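Local coordinates for lumazine protein (Photobacterium kishitanii, PDB 3A35), which binds 6,7-dimethyl-8-ribityllumazine, or riboflavin as here, and probably acts as an antenna that shifts luciferase emission to shorter wavelength, at residues K30-S35 with V81-R86. Residues are numbered along the deposited sequence; the frame is centred on the assembly and turned at random. Where two conformers were deposited one is given.
Sequences KDILES and VNLEVR
Ile32 O, in the short helix 30-34, takes two bonds from one residue: the backbone Ser35 N at 3.0 Å and the hydroxyl Ser35 OG at 2.7 Å. The hydroxyl meets the carbonyl from the side, with a C=O...OG angle of 123°, tilted 21° from the carbonyl plane. Ser35 can make this return bond because OG sits between its own backbone N and carbonyl carbon (chi1 76°). The hydroxyl also lies against a methyl of Val85, Ser35 OG to Val85 CG2 at 3.7 Å. Ser35 was modelled in two conformers, and these OG contacts belong to one of them, so they are less certain than the bond from Ser35 N.

Ile32 supplies the greasy part of the contact, with one branch for each partner. CG2 goes to Val85 CG2 at 3.8 Å, the two side chains passing alongside in opposite senses. The longer branch, with CG1 beside the backbone N and the chain then extended, carries CD1 over to Leu83, 4.0 Å from Leu83 CB and 4.1 Å from Leu83 CD1.

Strand 80-84 is the last of the six antiparallel strands in the first lumazine-binding barrel, and the helix, which follows strand 22-27, packs against strand 80-84. The CB atoms of Leu83 and Val85 point toward segment 30-35, that of Glu84 away; Glu84 OE2 accepts a bond from Lys3 N. Met42 of the adjoining strand 41-44 also packs on Leu83 and Val85, and Phe28 touches Leu83. The bound riboflavin is some way off, about 13 Å from the Leu83 side chain.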
loop_
_atom_site.group_PDB
_atom_site.type_symbol
_atom_site.label_atom_id
_atom_site.label_comp_id
_atom_site.label_asym_id
_atom_site.label_seq_id
_atom_site.Cartn_x
_atom_site.Cartn_y
_atom_site.Cartn_z
ATOM N N LYS A 30 -2.499 -2.820 -18.367
ATOM C CA LYS A 30 -2.528 -4.066 -19.103
ATOM C C LYS A 30 -1.463 -5.075 -18.693
ATOM O O LYS A 30 -1.817 -6.272 -18.595
ATOM C CB LYS A 30 -2.389 -3.837 -20.656
ATOM C CG LYS A 30 -2.812 -5.204 -21.425
ATOM C CD LYS A 30 -4.341 -5.388 -21.488
ATOM C CE LYS A 30 -4.808 -6.668 -22.264
ATOM N NZ LYS A 30 -6.294 -6.887 -22.085
ATOM N N ASP A 31 -0.244 -4.646 -18.385
ATOM C CA ASP A 31 0.808 -5.604 -17.977
ATOM C C ASP A 31 0.498 -6.324 -16.699
ATOM O O ASP A 31 0.761 -7.485 -16.504
ATOM C CB ASP A 31 2.221 -4.939 -17.952
ATOM C CG ASP A 31 2.427 -3.846 -16.825
ATOM O OD1 ASP A 31 1.441 -3.063 -16.429
ATOM O OD2 ASP A 31 3.630 -3.722 -16.365
ATOM N N ILE A 32 -0.084 -5.632 -15.746
ATOM C CA ILE A 32 -0.431 -6.321 -14.520
ATOM C C ILE A 32 -1.695 -7.098 -14.758
ATOM O O ILE A 32 -1.818 -8.192 -14.226
ATOM C CB ILE A 32 -0.650 -5.292 -13.342
ATOM C CG1 ILE A 32 0.673 -4.453 -13.243
ATOM C CG2 ILE A 32 -0.902 -6.049 -11.982
ATOM C CD1 ILE A 32 0.692 -3.361 -12.199
ATOM N N LEU A 33 -2.701 -6.539 -15.412
ATOM C CA LEU A 33 -3.973 -7.260 -15.661
ATOM C C LEU A 33 -3.720 -8.688 -16.224
ATOM O O LEU A 33 -4.364 -9.643 -15.816
ATOM C CB LEU A 33 -4.771 -6.447 -16.712
ATOM C CG LEU A 33 -6.007 -7.148 -17.142
ATOM C CD1 LEU A 33 -7.011 -7.203 -15.980
ATOM C CD2 LEU A 33 -6.683 -6.431 -18.364
ATOM N N GLU A 34 -2.895 -8.803 -17.222
ATOM C CA GLU A 34 -2.752 -10.139 -17.853
ATOM C C GLU A 34 -1.908 -11.098 -16.947
ATOM O O GLU A 34 -2.020 -12.351 -17.162
ATOM C CB GLU A 34 -2.151 -9.969 -19.262
ATOM C CG GLU A 34 -2.949 -9.003 -20.136
ATOM C CD GLU A 34 -3.903 -9.762 -20.977
ATOM O OE1 GLU A 34 -5.116 -9.582 -20.812
ATOM O OE2 GLU A 34 -3.381 -10.438 -21.891
ATOM N N SER A 35 -1.168 -10.571 -15.922
ATOM C CA SER A 35 -0.486 -11.420 -14.978
ATOM C C SER A 35 -1.355 -11.913 -13.803
ATOM O O SER A 35 -0.765 -12.589 -12.937
ATOM C CB SER A 35 0.742 -10.692 -14.417
ATOM O OG SER A 35 0.317 -9.733 -13.478
ATOM N N VAL A 81 -4.483 3.096 -6.390
ATOM C CA VAL A 81 -3.978 2.079 -5.439
ATOM C C VAL A 81 -2.679 1.484 -5.991
ATOM O O VAL A 81 -2.524 1.300 -7.191
ATOM C CB VAL A 81 -4.984 0.979 -5.138
ATOM C CG1 VAL A 81 -6.312 1.674 -4.571
ATOM C CG2 VAL A 81 -5.269 0.178 -6.371
ATOM N N ASN A 82 -1.745 1.132 -5.119
ATOM C CA ASN A 82 -0.502 0.452 -5.569
ATOM C C ASN A 82 -0.779 -0.992 -5.794
ATOM O O ASN A 82 -1.440 -1.630 -4.963
ATOM C CB ASN A 82 0.523 0.642 -4.470
ATOM C CG ASN A 82 0.936 2.106 -4.298
ATOM O OD1 ASN A 82 0.829 2.881 -5.289
ATOM N ND2 ASN A 82 1.452 2.446 -3.147
ATOM N N LEU A 83 -0.177 -1.576 -6.824
ATOM C CA LEU A 83 -0.322 -3.024 -7.145
ATOM C C LEU A 83 1.021 -3.736 -7.152
ATOM O O LEU A 83 1.980 -3.201 -7.755
ATOM C CB LEU A 83 -0.947 -3.179 -8.556
ATOM C CG LEU A 83 -2.310 -2.461 -8.713
ATOM C CD1 LEU A 83 -2.779 -2.531 -10.171
ATOM C CD2 LEU A 83 -3.382 -3.058 -7.717
ATOM N N GLU A 84 1.077 -4.934 -6.581
ATOM C CA GLU A 84 2.305 -5.764 -6.699
ATOM C C GLU A 84 1.876 -7.238 -6.732
ATOM O O GLU A 84 1.181 -7.748 -5.832
ATOM C CB GLU A 84 3.231 -5.575 -5.559
ATOM C CG GLU A 84 4.559 -6.371 -5.738
ATOM C CD GLU A 84 5.484 -6.291 -4.586
ATOM O OE1 GLU A 84 5.311 -5.626 -3.563
ATOM O OE2 GLU A 84 6.463 -7.144 -4.679
ATOM N N VAL A 85 2.256 -7.904 -7.829
ATOM C CA VAL A 85 2.039 -9.375 -7.971
ATOM C C VAL A 85 3.274 -10.074 -7.440
ATOM O O VAL A 85 4.364 -9.556 -7.492
ATOM C CB VAL A 85 1.789 -9.658 -9.438
ATOM C CG1 VAL A 85 1.617 -11.216 -9.679
ATOM C CG2 VAL A 85 0.561 -8.926 -9.895
ATOM N N ARG A 86 3.099 -11.200 -6.837
ATOM C CA ARG A 86 4.231 -11.933 -6.245
ATOM C C ARG A 86 5.317 -12.242 -7.274
ATOM O O ARG A 86 4.975 -12.463 -8.446
ATOM C CB ARG A 86 3.842 -13.214 -5.534
ATOM C CG ARG A 86 3.336 -14.284 -6.320
ATOM C CD ARG A 86 3.167 -15.498 -5.351
ATOM N NE ARG A 86 1.884 -15.170 -4.709
ATOM C CZ ARG A 86 1.752 -14.835 -3.433
ATOM N NH1 ARG A 86 2.818 -14.737 -2.652
ATOM N NH2 ARG A 86 0.572 -14.512 -2.975
#